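Local structure of Emp46p (Saccharomyces cerevisiae, 2A6V) at residues Tyr11-Leu16 with Ser27-Gly32; Leu17-Thr20 with Lys24-Ser27; Pro58-Lys63 with Leu217-Ile222; Thr126-Asp131 with Leu136-Ser141; Leu160-Asn165 with His170-Gln175. The protein is a membrane-trafficking cargo receptor whose lectin-like carbohydrate recognition domain binds potassium and which takes part in the secretion of glycoproteins. All coordinates share one frame; numbering follows the deposited sequence.

Contact 1. Residues Tyr11-Leu16 with Ser27-Gly32; sequences YSLPNL and SQWTLG. With K (potassium ion), chain D.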
# COMPACT_ATOMS: atom_id res chain seq x y z
N TYR A 11 13.70 -6.61 1.08
CA TYR A 11 12.44 -5.92 1.34
C TYR A 11 11.75 -5.45 0.05
O TYR A 11 10.99 -4.48 0.04
CB TYR A 11 12.72 -4.73 2.24
CG TYR A 11 13.10 -5.11 3.66
CD1 TYR A 11 12.14 -5.17 4.66
CD2 TYR A 11 14.41 -5.42 3.99
CE1 TYR A 11 12.47 -5.53 5.96
CE2 TYR A 11 14.75 -5.78 5.30
CZ TYR A 11 13.78 -5.82 6.28
OH TYR A 11 14.14 -6.17 7.57
N SER A 12 12.01 -6.15 -1.05
CA SER A 12 11.37 -5.89 -2.34
C SER A 12 10.71 -7.13 -2.88
O SER A 12 10.94 -8.24 -2.39
CB SER A 12 12.40 -5.39 -3.36
OG SER A 12 13.10 -4.25 -2.89
N LEU A 13 9.81 -6.95 -3.83
CA LEU A 13 9.32 -8.07 -4.62
C LEU A 13 10.38 -8.37 -5.67
O LEU A 13 11.02 -7.47 -6.20
CB LEU A 13 8.00 -7.74 -5.32
CG LEU A 13 6.74 -7.84 -4.46
CD1 LEU A 13 5.53 -7.30 -5.24
CD2 LEU A 13 6.49 -9.30 -3.96
N PRO A 14 10.53 -9.65 -6.01
CA PRO A 14 11.40 -10.00 -7.13
C PRO A 14 10.71 -9.56 -8.41
O PRO A 14 9.52 -9.20 -8.38
CB PRO A 14 11.47 -11.53 -7.02
CG PRO A 14 10.18 -11.91 -6.47
CD PRO A 14 9.83 -10.82 -5.45
N ASN A 15 11.41 -9.60 -9.52
CA ASN A 15 10.74 -9.30 -10.77
C ASN A 15 9.74 -10.43 -10.98
O ASN A 15 10.10 -11.57 -11.12
CB ASN A 15 11.73 -9.17 -11.93
CG ASN A 15 11.02 -8.93 -13.22
OD1 ASN A 15 10.40 -9.84 -13.76
ND2 ASN A 15 11.06 -7.69 -13.71
N LEU A 16 8.46 -10.10 -10.90
CA LEU A 16 7.41 -11.10 -10.86
C LEU A 16 7.31 -11.93 -12.12
O LEU A 16 6.98 -13.10 -12.07
CB LEU A 16 6.07 -10.45 -10.59
CG LEU A 16 5.97 -9.75 -9.25
CD1 LEU A 16 4.60 -9.13 -9.14
CD2 LEU A 16 6.27 -10.69 -8.10
N SER A 27 9.83 -15.87 -0.56
CA SER A 27 9.91 -16.36 0.81
C SER A 27 9.76 -15.32 1.90
O SER A 27 9.31 -15.63 3.00
CB SER A 27 11.22 -17.14 1.00
OG SER A 27 12.33 -16.28 1.01
N GLN A 28 10.08 -14.07 1.57
CA GLN A 28 10.03 -12.95 2.50
C GLN A 28 8.63 -12.30 2.51
O GLN A 28 8.42 -11.33 3.25
CB GLN A 28 11.12 -11.93 2.11
CG GLN A 28 12.56 -12.31 2.47
CD GLN A 28 12.75 -13.06 3.75
OE1 GLN A 28 13.06 -14.26 3.74
NE2 GLN A 28 12.61 -12.37 4.87
N TRP A 29 7.69 -12.82 1.72
CA TRP A 29 6.34 -12.23 1.57
C TRP A 29 5.26 -13.19 2.04
O TRP A 29 5.32 -14.40 1.76
CB TRP A 29 6.07 -11.87 0.11
CG TRP A 29 6.87 -10.69 -0.34
CD1 TRP A 29 8.13 -10.69 -0.83
CD2 TRP A 29 6.46 -9.33 -0.28
NE1 TRP A 29 8.56 -9.41 -1.08
CE2 TRP A 29 7.54 -8.55 -0.76
CE3 TRP A 29 5.28 -8.68 0.14
CZ2 TRP A 29 7.48 -7.15 -0.85
CZ3 TRP A 29 5.22 -7.29 0.05
CH2 TRP A 29 6.31 -6.54 -0.44
N THR A 30 4.25 -12.64 2.69
CA THR A 30 3.03 -13.35 3.03
C THR A 30 1.94 -12.99 2.06
O THR A 30 1.62 -11.81 1.91
CB THR A 30 2.59 -12.98 4.44
OG1 THR A 30 3.61 -13.37 5.38
CG2 THR A 30 1.35 -13.76 4.86
N LEU A 31 1.35 -13.98 1.41
CA LEU A 31 0.22 -13.82 0.50
C LEU A 31 -1.02 -14.06 1.32
O LEU A 31 -1.21 -15.15 1.86
CB LEU A 31 0.29 -14.84 -0.65
CG LEU A 31 1.17 -14.41 -1.82
CD1 LEU A 31 2.58 -14.12 -1.38
CD2 LEU A 31 1.12 -15.48 -2.90
N GLY A 32 -1.87 -13.06 1.41
CA GLY A 32 -3.07 -13.15 2.22
C GLY A 32 -4.32 -13.28 1.40
O GLY A 32 -4.45 -12.68 0.34
K K D . 5.63 -16.60 0.46
O HOH W 1 5.20 -18.15 3.21
O HOH W 2 4.58 -17.64 -2.07
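From the start of an edge strand of the lectin beta-sandwich, the Trp29 indole packs against Ser12 and Leu13 of the loop 11-16. With CG anti to the carbonyl carbon (chi1 -71°), the indole is swung toward this loop. Trp29 NE1 donates to Ser12 O at 3.0 Å in a nearly straight bond (163° at the hydrogen). The carbonyl oxygen sits in the plane of the indole, at its edge, whereas the N-H meets the carbonyl from well above the carbonyl plane. Leu13 uses the flat surface instead: its CD2 stands 3.5 Å from the centroid of the five-membered ring of Trp29, 12° off the normal, a CH-pi contact in which the two side chains cross at about a right angle. Within the sandwich, strand 29-33 is outermost in its sheet, and the Leu13 side chain packs between elements of the two layers, Trp29 of one and Met215 and Phe42 of the other. Through its backbone, Trp29 O binds a potassium ion at 2.6 Å, whose other ligands are two waters and Leu26 O.

Contact 2. Residues Leu17-Thr20 with Lys24-Ser27; sequences LEVT and KELS. With K (potassium ion), chain D.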
# COMPACT_ATOMS: atom_id res chain seq x y z
N LEU A 17 7.55 -11.30 -13.26
CA LEU A 17 7.46 -12.00 -14.51
C LEU A 17 8.55 -13.05 -14.61
O LEU A 17 8.30 -14.15 -15.09
CB LEU A 17 7.58 -11.03 -15.68
CG LEU A 17 7.33 -11.65 -17.05
CD1 LEU A 17 5.96 -12.26 -17.18
CD2 LEU A 17 7.55 -10.59 -18.09
N GLU A 18 9.73 -12.70 -14.10
CA GLU A 18 10.92 -13.54 -14.23
C GLU A 18 11.00 -14.65 -13.17
O GLU A 18 11.91 -15.47 -13.21
CB GLU A 18 12.18 -12.68 -14.15
CG GLU A 18 12.37 -11.78 -15.37
CD GLU A 18 13.41 -10.70 -15.13
OE1 GLU A 18 13.19 -9.56 -15.61
OE2 GLU A 18 14.43 -10.97 -14.47
N VAL A 19 10.05 -14.67 -12.24
CA VAL A 19 10.04 -15.72 -11.21
C VAL A 19 9.99 -17.09 -11.88
O VAL A 19 9.21 -17.30 -12.81
CB VAL A 19 8.85 -15.55 -10.24
CG1 VAL A 19 8.68 -16.80 -9.35
CG2 VAL A 19 9.04 -14.30 -9.36
N THR A 20 10.85 -18.00 -11.43
CA THR A 20 10.82 -19.42 -11.83
C THR A 20 10.50 -20.35 -10.67
O THR A 20 10.06 -21.48 -10.88
CB THR A 20 12.17 -19.84 -12.40
OG1 THR A 20 13.19 -19.66 -11.41
CG2 THR A 20 12.59 -18.94 -13.56
N LYS A 24 10.79 -19.92 -3.41
CA LYS A 24 12.07 -19.35 -3.03
C LYS A 24 12.08 -17.82 -3.13
O LYS A 24 12.50 -17.13 -2.20
CB LYS A 24 13.19 -19.93 -3.89
CG LYS A 24 14.58 -19.35 -3.60
CD LYS A 24 15.74 -20.24 -4.08
CE LYS A 24 15.32 -21.35 -5.07
NZ LYS A 24 15.01 -22.65 -4.36
N GLU A 25 11.60 -17.30 -4.25
CA GLU A 25 11.78 -15.88 -4.54
C GLU A 25 10.75 -15.03 -3.81
O GLU A 25 10.96 -13.84 -3.70
CB GLU A 25 11.74 -15.62 -6.06
CG GLU A 25 12.78 -16.43 -6.84
CD GLU A 25 12.62 -16.29 -8.34
OE1 GLU A 25 12.40 -17.33 -9.00
OE2 GLU A 25 12.68 -15.15 -8.84
N LEU A 26 9.69 -15.64 -3.30
CA LEU A 26 8.70 -14.91 -2.50
C LEU A 26 8.73 -15.28 -1.02
O LEU A 26 7.78 -15.03 -0.29
CB LEU A 26 7.29 -15.11 -3.07
CG LEU A 26 7.06 -14.63 -4.51
CD1 LEU A 26 5.72 -15.16 -5.01
CD2 LEU A 26 7.12 -13.13 -4.54
N SER A 27 9.83 -15.87 -0.56
CA SER A 27 9.91 -16.36 0.81
C SER A 27 9.76 -15.32 1.90
O SER A 27 9.31 -15.63 3.00
CB SER A 27 11.22 -17.14 1.00
OG SER A 27 12.33 -16.28 1.01
K K D . 5.63 -16.60 0.46
O HOH W 3 14.23 -15.85 -11.36
O HOH W 1 5.20 -18.15 3.21
O HOH W 2 4.58 -17.64 -2.07
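The carboxylate of Glu25, the last residue of the one-turn helix 22-25, meets Val19 and Thr20 of the preceding loop. Along the segment Lys24 comes first, and its carbonyl oxygen accepts a weak hydrogen bond from Ser27 N (3.4 Å to Lys24 O). The Glu25 chain is extended beyond CG and passes the Val19 side chain, which points the other way. Its OE1 takes the backbone N-H of Thr20, with Thr20 N 3.0 Å from Glu25 OE1 and 158° at the hydrogen; the donor arrives on the syn side of the carboxylate, 22° out of its plane. Thr20 OG1 adds a weak bond to the same oxygen, its hydroxyl set between the backbone N and the carbonyl carbon (chi1 60°). Since Asp21 N also donates to OE1, a side chain from the end of the helix holds the backbone leading into its start, and this ties the single short helix to its own approach loop at the surface of the beta-sandwich. Glu25 OE2 has a different setting: it lies 3.6 Å from Val19 CA, and water 3 links it to Glu18 O, donating to both oxygens. Val19 borders the carboxylate with both methyls, CG1 lying 3.8 Å from Glu25 OE1 and CG2 near OE2. At Leu26 the chain leaves the helical conformation; its side chain packs on Leu13 and Pro14, and its carbonyl oxygen, Leu26 O, binds the potassium ion at 2.8 Å. Ser27 O accepts a hydrogen bond from Lys57 NZ.

Contact 3. Residues Pro58-Lys63 with Leu217-Ile222; sequences PEYSIK and LYDGVI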
# COMPACT_ATOMS: atom_id res chain seq x y z
N PRO A 58 9.65 -9.69 7.31
CA PRO A 58 10.57 -9.00 8.22
C PRO A 58 10.11 -7.57 8.45
O PRO A 58 9.65 -6.92 7.51
CB PRO A 58 11.89 -9.00 7.46
CG PRO A 58 11.51 -9.04 6.03
CD PRO A 58 10.23 -9.82 5.97
N GLU A 59 10.20 -7.10 9.68
CA GLU A 59 10.01 -5.68 9.97
C GLU A 59 11.22 -4.91 9.45
O GLU A 59 12.34 -5.42 9.47
CB GLU A 59 9.85 -5.43 11.47
CG GLU A 59 8.65 -6.15 12.04
CD GLU A 59 8.22 -5.61 13.38
OE1 GLU A 59 9.10 -5.29 14.21
OE2 GLU A 59 6.99 -5.53 13.60
N TYR A 60 10.99 -3.69 9.00
CA TYR A 60 12.05 -2.83 8.47
C TYR A 60 12.47 -1.76 9.49
O TYR A 60 11.64 -1.09 10.07
CB TYR A 60 11.56 -2.12 7.21
CG TYR A 60 12.64 -1.33 6.51
CD1 TYR A 60 13.62 -1.98 5.79
CD2 TYR A 60 12.68 0.06 6.58
CE1 TYR A 60 14.61 -1.27 5.14
CE2 TYR A 60 13.67 0.78 5.92
CZ TYR A 60 14.64 0.11 5.21
OH TYR A 60 15.63 0.80 4.54
N SER A 61 13.78 -1.63 9.68
CA SER A 61 14.34 -0.56 10.49
C SER A 61 15.15 0.37 9.59
O SER A 61 16.03 -0.07 8.85
CB SER A 61 15.22 -1.15 11.61
OG SER A 61 14.41 -1.86 12.54
N ILE A 62 14.81 1.66 9.62
CA ILE A 62 15.47 2.64 8.75
C ILE A 62 16.88 2.91 9.24
O ILE A 62 17.13 2.95 10.44
CB ILE A 62 14.68 3.97 8.72
CG1 ILE A 62 13.49 3.84 7.77
CG2 ILE A 62 15.57 5.15 8.29
CD1 ILE A 62 12.55 4.99 7.84
N LYS A 63 17.79 3.11 8.30
CA LYS A 63 19.14 3.58 8.59
C LYS A 63 19.12 5.12 8.61
O LYS A 63 19.00 5.71 9.68
CB LYS A 63 20.13 3.01 7.57
CG LYS A 63 21.58 2.89 8.07
CD LYS A 63 22.29 4.24 8.19
CE LYS A 63 23.74 4.20 7.69
NZ LYS A 63 24.74 4.30 8.81
N LEU A 217 12.00 -1.44 -2.38
CA LEU A 217 12.38 -0.58 -1.29
C LEU A 217 13.85 -0.25 -1.47
O LEU A 217 14.63 -1.11 -1.87
CB LEU A 217 12.15 -1.22 0.08
CG LEU A 217 12.62 -0.41 1.30
CD1 LEU A 217 11.76 -0.70 2.50
CD2 LEU A 217 14.13 -0.62 1.66
N TYR A 218 14.22 1.00 -1.19
CA TYR A 218 15.60 1.46 -1.24
C TYR A 218 15.97 2.03 0.12
O TYR A 218 15.19 2.75 0.75
CB TYR A 218 15.81 2.56 -2.30
CG TYR A 218 15.38 2.23 -3.71
CD1 TYR A 218 16.32 1.97 -4.71
CD2 TYR A 218 14.03 2.22 -4.06
CE1 TYR A 218 15.91 1.68 -6.01
CE2 TYR A 218 13.63 1.94 -5.35
CZ TYR A 218 14.56 1.67 -6.31
OH TYR A 218 14.12 1.38 -7.59
N ASP A 219 17.19 1.76 0.55
CA ASP A 219 17.68 2.21 1.84
C ASP A 219 18.17 3.67 1.74
O ASP A 219 19.20 4.03 2.30
CB ASP A 219 18.84 1.33 2.32
CG ASP A 219 18.44 -0.11 2.62
OD1 ASP A 219 17.28 -0.40 2.97
OD2 ASP A 219 19.28 -1.03 2.56
N GLY A 220 17.44 4.50 1.02
CA GLY A 220 17.79 5.90 0.88
C GLY A 220 16.79 6.66 0.03
O GLY A 220 15.83 6.09 -0.49
N VAL A 221 17.01 7.97 -0.08
CA VAL A 221 16.23 8.85 -0.93
C VAL A 221 16.86 8.82 -2.30
O VAL A 221 18.04 9.15 -2.46
CB VAL A 221 16.28 10.31 -0.43
CG1 VAL A 221 15.38 11.19 -1.30
CG2 VAL A 221 15.92 10.40 1.05
N ILE A 222 16.07 8.46 -3.30
CA ILE A 222 16.60 8.29 -4.64
C ILE A 222 16.42 9.56 -5.47
O ILE A 222 15.47 10.31 -5.26
CB ILE A 222 15.95 7.06 -5.33
CG1 ILE A 222 14.44 7.24 -5.54
CG2 ILE A 222 16.21 5.78 -4.52
CD1 ILE A 222 13.80 6.12 -6.34
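The backbones of loop 58-63 and the end of strand 209-218 stay well apart, the nearest alpha carbons being those of Tyr60 and Leu217 at 10.0 Å, so the long side chain of Tyr60 spans the distance. With CG anti to the backbone N (chi1 -173°), the ring extends toward the strand and is met in two ways. Leu217 CD1 sits over the centre of one face, 3.9 Å from the Tyr60 centroid and 7° off the normal, which makes a clean CH-pi contact; the other methyl, Leu217 CD2, lies farther along the ring, 3.6 Å from Tyr60 CE1 and close to the phenol oxygen. At the edge, Tyr60 OH donates to Asp219 OD1 in a short bond of 2.6 Å. That oxygen lies in the ring plane, while the hydroxyl reaches it on the anti side of the carboxylate, 30° out of the carboxylate plane. In the fold, Tyr60 belongs to the crossing from strand 51-56 of one sheet to strand 66-75 of the other, and its ring contacts Ile197 and Met66, one from each layer of the sandwich. The bond to Asp219 forms where the chain turns out of the last strand toward solvent. Asp219 OD1 also accepts from Asn8 ND2; its negative charge would probably polarise the phenol O-H. Tyr11 stacks edge-to-face with the Tyr60 ring.

Contact 4. Residues Thr126-Asp131 with Leu136-Ser141; sequences TAYLND and LDIESS. With K (potassium ion), chain C.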
# COMPACT_ATOMS: atom_id res chain seq x y z
N THR A 126 -6.04 9.16 -0.29
CA THR A 126 -6.21 9.74 1.05
C THR A 126 -5.31 9.05 2.03
O THR A 126 -5.18 7.82 1.98
CB THR A 126 -7.69 9.71 1.52
OG1 THR A 126 -8.27 8.42 1.28
CG2 THR A 126 -8.52 10.72 0.73
N ALA A 127 -4.63 9.82 2.86
CA ALA A 127 -3.64 9.30 3.79
C ALA A 127 -4.13 9.48 5.21
O ALA A 127 -4.51 10.58 5.61
CB ALA A 127 -2.31 10.01 3.57
N TYR A 128 -4.11 8.39 5.97
CA TYR A 128 -4.65 8.36 7.32
C TYR A 128 -3.57 7.89 8.28
O TYR A 128 -2.81 6.96 7.99
CB TYR A 128 -5.80 7.37 7.39
CG TYR A 128 -7.05 7.77 6.66
CD1 TYR A 128 -8.11 8.34 7.35
CD2 TYR A 128 -7.21 7.53 5.30
CE1 TYR A 128 -9.28 8.68 6.71
CE2 TYR A 128 -8.41 7.88 4.64
CZ TYR A 128 -9.43 8.48 5.37
OH TYR A 128 -10.62 8.83 4.75
N LEU A 129 -3.54 8.50 9.46
CA LEU A 129 -2.73 8.03 10.56
C LEU A 129 -3.63 7.54 11.68
O LEU A 129 -4.66 8.13 11.96
CB LEU A 129 -1.87 9.19 11.07
CG LEU A 129 -0.60 9.51 10.32
CD1 LEU A 129 -0.06 10.87 10.79
CD2 LEU A 129 0.42 8.42 10.52
N ASN A 130 -3.25 6.43 12.30
CA ASN A 130 -3.93 5.96 13.49
C ASN A 130 -2.85 5.60 14.51
O ASN A 130 -1.79 5.12 14.14
CB ASN A 130 -4.83 4.76 13.15
CG ASN A 130 -5.82 4.44 14.26
OD1 ASN A 130 -5.77 5.02 15.35
ND2 ASN A 130 -6.72 3.50 13.99
N ASP A 131 -3.12 5.88 15.78
CA ASP A 131 -2.16 5.62 16.86
C ASP A 131 -2.51 4.39 17.68
O ASP A 131 -1.93 4.17 18.76
CB ASP A 131 -2.04 6.85 17.76
CG ASP A 131 -3.35 7.23 18.43
OD1 ASP A 131 -4.35 6.49 18.32
OD2 ASP A 131 -3.46 8.27 19.10
N LEU A 136 -10.65 3.50 13.14
CA LEU A 136 -10.78 4.37 11.99
C LEU A 136 -12.08 4.03 11.28
O LEU A 136 -12.22 2.91 10.77
CB LEU A 136 -9.60 4.16 11.04
CG LEU A 136 -9.35 5.19 9.92
CD1 LEU A 136 -7.94 5.03 9.35
CD2 LEU A 136 -10.35 5.09 8.78
N ASP A 137 -13.01 4.98 11.27
CA ASP A 137 -14.22 4.88 10.46
C ASP A 137 -13.94 5.63 9.18
O ASP A 137 -13.74 6.84 9.20
CB ASP A 137 -15.45 5.49 11.17
CG ASP A 137 -16.57 5.83 10.20
OD1 ASP A 137 -16.88 5.03 9.29
OD2 ASP A 137 -17.20 6.90 10.27
N ILE A 138 -13.92 4.93 8.05
CA ILE A 138 -13.42 5.52 6.82
C ILE A 138 -14.23 6.74 6.42
O ILE A 138 -13.70 7.66 5.82
CB ILE A 138 -13.35 4.46 5.68
CG1 ILE A 138 -12.49 4.96 4.52
CG2 ILE A 138 -14.74 4.10 5.21
CD1 ILE A 138 -11.07 5.23 4.90
N GLU A 139 -15.51 6.78 6.79
CA GLU A 139 -16.34 7.94 6.44
C GLU A 139 -16.00 9.16 7.31
O GLU A 139 -15.65 10.22 6.80
CB GLU A 139 -17.82 7.55 6.57
CG GLU A 139 -18.82 8.66 6.30
CD GLU A 139 -20.25 8.20 6.48
OE1 GLU A 139 -20.48 7.19 7.20
OE2 GLU A 139 -21.15 8.86 5.92
N SER A 140 -16.07 9.01 8.63
CA SER A 140 -15.96 10.15 9.55
C SER A 140 -14.55 10.47 10.08
O SER A 140 -14.29 11.61 10.47
CB SER A 140 -16.92 9.96 10.74
OG SER A 140 -16.54 8.85 11.53
N SER A 141 -13.65 9.50 10.14
CA SER A 141 -12.29 9.76 10.60
C SER A 141 -11.55 10.59 9.57
O SER A 141 -11.69 10.37 8.38
CB SER A 141 -11.50 8.48 10.83
OG SER A 141 -12.14 7.71 11.82
K K C . -12.82 10.13 6.02
O HOH W 4 -14.07 10.73 3.56
O HOH W 5 -12.63 12.97 6.27
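Tyr128, on strand 124-131, and the loop 136-141 meet around a potassium ion. The close-packed part is apolar: Leu136 CD1 lies 3.7 Å from Tyr128 CB, and Ile138 CD1 reaches Tyr128 CZ at the same distance, each side chain crossing the tyrosine at about a right angle. Both methyls approach the ring obliquely. Ser141 O lies at the ring edge, 3.4 Å from Tyr128 CE1, and the ion is likewise in the ring plane. Farther along the strand the fit is looser, since Asn130 ND2 comes only to 4.0 Å from Leu136 N and bonds instead to Lys134 O. The other side is wet: waters 4 and 5 complete a shell in which Tyr128 OH stands 2.9 Å from the potassium, alongside the carbonyls of Ile138, Glu139 and Ser141. Those carbonyls come from a tight turn in which Asp137 OD2 accepts from Ser140 N at 2.9 Å, an Asx motif, while Ser141 N bonds to Asp137 O. Six oxygens surround the ion, three carbonyls, two waters and a phenol that is probably neutral, with no carboxylate among them, which would suit a large monovalent cation and is consistent with calcium-independent binding.

Contact 5. Residues Leu160-Asn165 with His170-Gln175; sequences LRLTYN and HLLKLQ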
# COMPACT_ATOMS: atom_id res chain seq x y z
N LEU A 160 3.29 4.51 -7.07
CA LEU A 160 3.27 5.25 -5.83
C LEU A 160 4.67 5.24 -5.29
O LEU A 160 5.26 4.16 -5.10
CB LEU A 160 2.27 4.60 -4.86
CG LEU A 160 2.19 5.19 -3.45
CD1 LEU A 160 0.78 5.04 -2.91
CD2 LEU A 160 3.23 4.56 -2.53
N ARG A 161 5.24 6.42 -5.06
CA ARG A 161 6.58 6.52 -4.51
C ARG A 161 6.54 7.29 -3.21
O ARG A 161 6.17 8.48 -3.19
CB ARG A 161 7.54 7.21 -5.48
CG ARG A 161 8.92 7.32 -4.86
CD ARG A 161 9.90 8.16 -5.64
NE ARG A 161 10.24 7.51 -6.89
CZ ARG A 161 10.65 8.14 -7.99
NH1 ARG A 161 10.78 9.47 -8.04
NH2 ARG A 161 10.94 7.42 -9.07
N LEU A 162 6.94 6.64 -2.13
CA LEU A 162 6.96 7.22 -0.81
C LEU A 162 8.41 7.39 -0.41
O LEU A 162 9.15 6.41 -0.34
CB LEU A 162 6.24 6.30 0.19
CG LEU A 162 6.11 6.75 1.65
CD1 LEU A 162 5.01 6.00 2.37
CD2 LEU A 162 7.40 6.55 2.39
N THR A 163 8.83 8.64 -0.19
CA THR A 163 10.19 8.93 0.28
C THR A 163 10.10 9.49 1.70
O THR A 163 9.23 10.30 1.98
CB THR A 163 10.94 9.88 -0.70
OG1 THR A 163 10.18 11.06 -0.96
CG2 THR A 163 11.09 9.29 -2.04
N TYR A 164 10.97 9.05 2.60
CA TYR A 164 10.88 9.46 3.98
C TYR A 164 12.27 9.65 4.53
O TYR A 164 13.10 8.75 4.45
CB TYR A 164 10.11 8.42 4.81
CG TYR A 164 10.19 8.64 6.30
CD1 TYR A 164 9.66 9.78 6.90
CD2 TYR A 164 10.82 7.73 7.11
CE1 TYR A 164 9.74 9.96 8.27
CE2 TYR A 164 10.90 7.91 8.47
CZ TYR A 164 10.38 9.01 9.05
OH TYR A 164 10.47 9.15 10.43
N ASN A 165 12.53 10.83 5.07
CA ASN A 165 13.87 11.20 5.53
C ASN A 165 13.80 11.79 6.93
O ASN A 165 13.57 12.97 7.08
CB ASN A 165 14.51 12.19 4.57
CG ASN A 165 15.95 12.49 4.92
OD1 ASN A 165 16.50 11.90 5.85
ND2 ASN A 165 16.55 13.38 4.18
N HIS A 170 11.88 14.45 9.31
CA HIS A 170 10.80 13.50 8.99
C HIS A 170 9.97 13.89 7.78
O HIS A 170 8.76 13.63 7.74
CB HIS A 170 9.91 13.31 10.22
CG HIS A 170 10.65 12.76 11.40
ND1 HIS A 170 11.01 11.44 11.49
CD2 HIS A 170 11.15 13.37 12.50
CE1 HIS A 170 11.68 11.25 12.62
NE2 HIS A 170 11.78 12.41 13.24
N LEU A 171 10.59 14.52 6.80
CA LEU A 171 9.88 14.84 5.57
C LEU A 171 9.50 13.53 4.87
O LEU A 171 10.36 12.72 4.56
CB LEU A 171 10.74 15.69 4.65
CG LEU A 171 10.06 16.16 3.36
CD1 LEU A 171 8.81 17.00 3.62
CD2 LEU A 171 11.03 16.90 2.49
N LEU A 172 8.20 13.36 4.67
CA LEU A 172 7.64 12.29 3.86
C LEU A 172 6.98 12.91 2.63
O LEU A 172 6.15 13.82 2.75
CB LEU A 172 6.61 11.52 4.66
CG LEU A 172 6.13 10.22 4.01
CD1 LEU A 172 5.79 9.21 5.07
CD2 LEU A 172 4.92 10.47 3.08
N LYS A 173 7.39 12.45 1.46
CA LYS A 173 6.79 12.85 0.20
C LYS A 173 6.12 11.65 -0.45
O LYS A 173 6.67 10.56 -0.46
CB LYS A 173 7.86 13.39 -0.73
CG LYS A 173 7.39 13.93 -2.03
CD LYS A 173 8.43 14.88 -2.62
CE LYS A 173 9.60 14.13 -3.18
NZ LYS A 173 10.53 15.09 -3.84
N LEU A 174 4.95 11.88 -1.00
CA LEU A 174 4.22 10.84 -1.69
C LEU A 174 3.96 11.31 -3.09
O LEU A 174 3.24 12.30 -3.29
CB LEU A 174 2.90 10.57 -0.95
CG LEU A 174 2.15 9.27 -1.25
CD1 LEU A 174 1.60 9.25 -2.61
CD2 LEU A 174 3.03 8.05 -0.98
N GLN A 175 4.53 10.63 -4.07
CA GLN A 175 4.31 10.94 -5.47
C GLN A 175 3.50 9.83 -6.14
O GLN A 175 3.63 8.66 -5.80
CB GLN A 175 5.64 11.07 -6.22
CG GLN A 175 6.56 12.18 -5.72
CD GLN A 175 7.96 11.99 -6.25
OE1 GLN A 175 8.73 11.20 -5.71
NE2 GLN A 175 8.29 12.68 -7.32
O HOH W 6 8.34 10.53 -3.14
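Tyr164 OH and His170 ND1 are 2.6 Å apart, a hydrogen bond in which either could be the donor. The hydroxyl lies at the edge of the imidazole, near its plane; the two rings meet rim to rim, their planes 27° apart. Tyr164 CG is anti to the backbone N (chi1 169°), which carries the phenol past Leu172 to His170. The pair closes the turn end of the antiparallel hairpin of strands 158-165 and 171-176, where the axes of the short segments approach to 4.7 Å with their directions 171° apart. Arg161-Gln175 and Thr163-Lys173 are hydrogen-bonded pairs joined by two bonds each, such as Gln175 N to Arg161 O at 2.8 Å; the third, Asn165-Leu171, has one good and one weak bond. Leu162, Tyr164, Leu172 and Leu174 line the face turned into the sandwich, with Leu174 CD2 3.8 Å from both Leu160 CD2 and Leu162 CB, and Ile113 of the facing sheet packs on Leu160, Leu162 and Leu174. On the other face, Arg161 and Gln175 lie side by side, Arg161 CD 3.3 Å from Gln175 OE1, while the guanidinium turns to Glu69 in a salt bridge. Water 6 bonds to Thr163 OG1 at 2.9 Å.

Contacts 1 and 3 are buried and share one chemistry, an aromatic ring with a leucine methyl over one face and a polar bond at its edge; they touch through Tyr11 with Glu59 and Ser12 with Leu217. Contact 2, at the surface, relies on a carboxylate and a water, yet shares Ser27 and a potassium ion with contact 1. Contacts 4 and 5 are partly buried. Contact 4 binds the other potassium ion, its centre about 27 Å from that of contact 1. Contact 5 alone is built on paired strands, with leucines on the face toward the other sheet and polar side chains on the opposite one; it meets contact 3 where Ile62 packs on Tyr164.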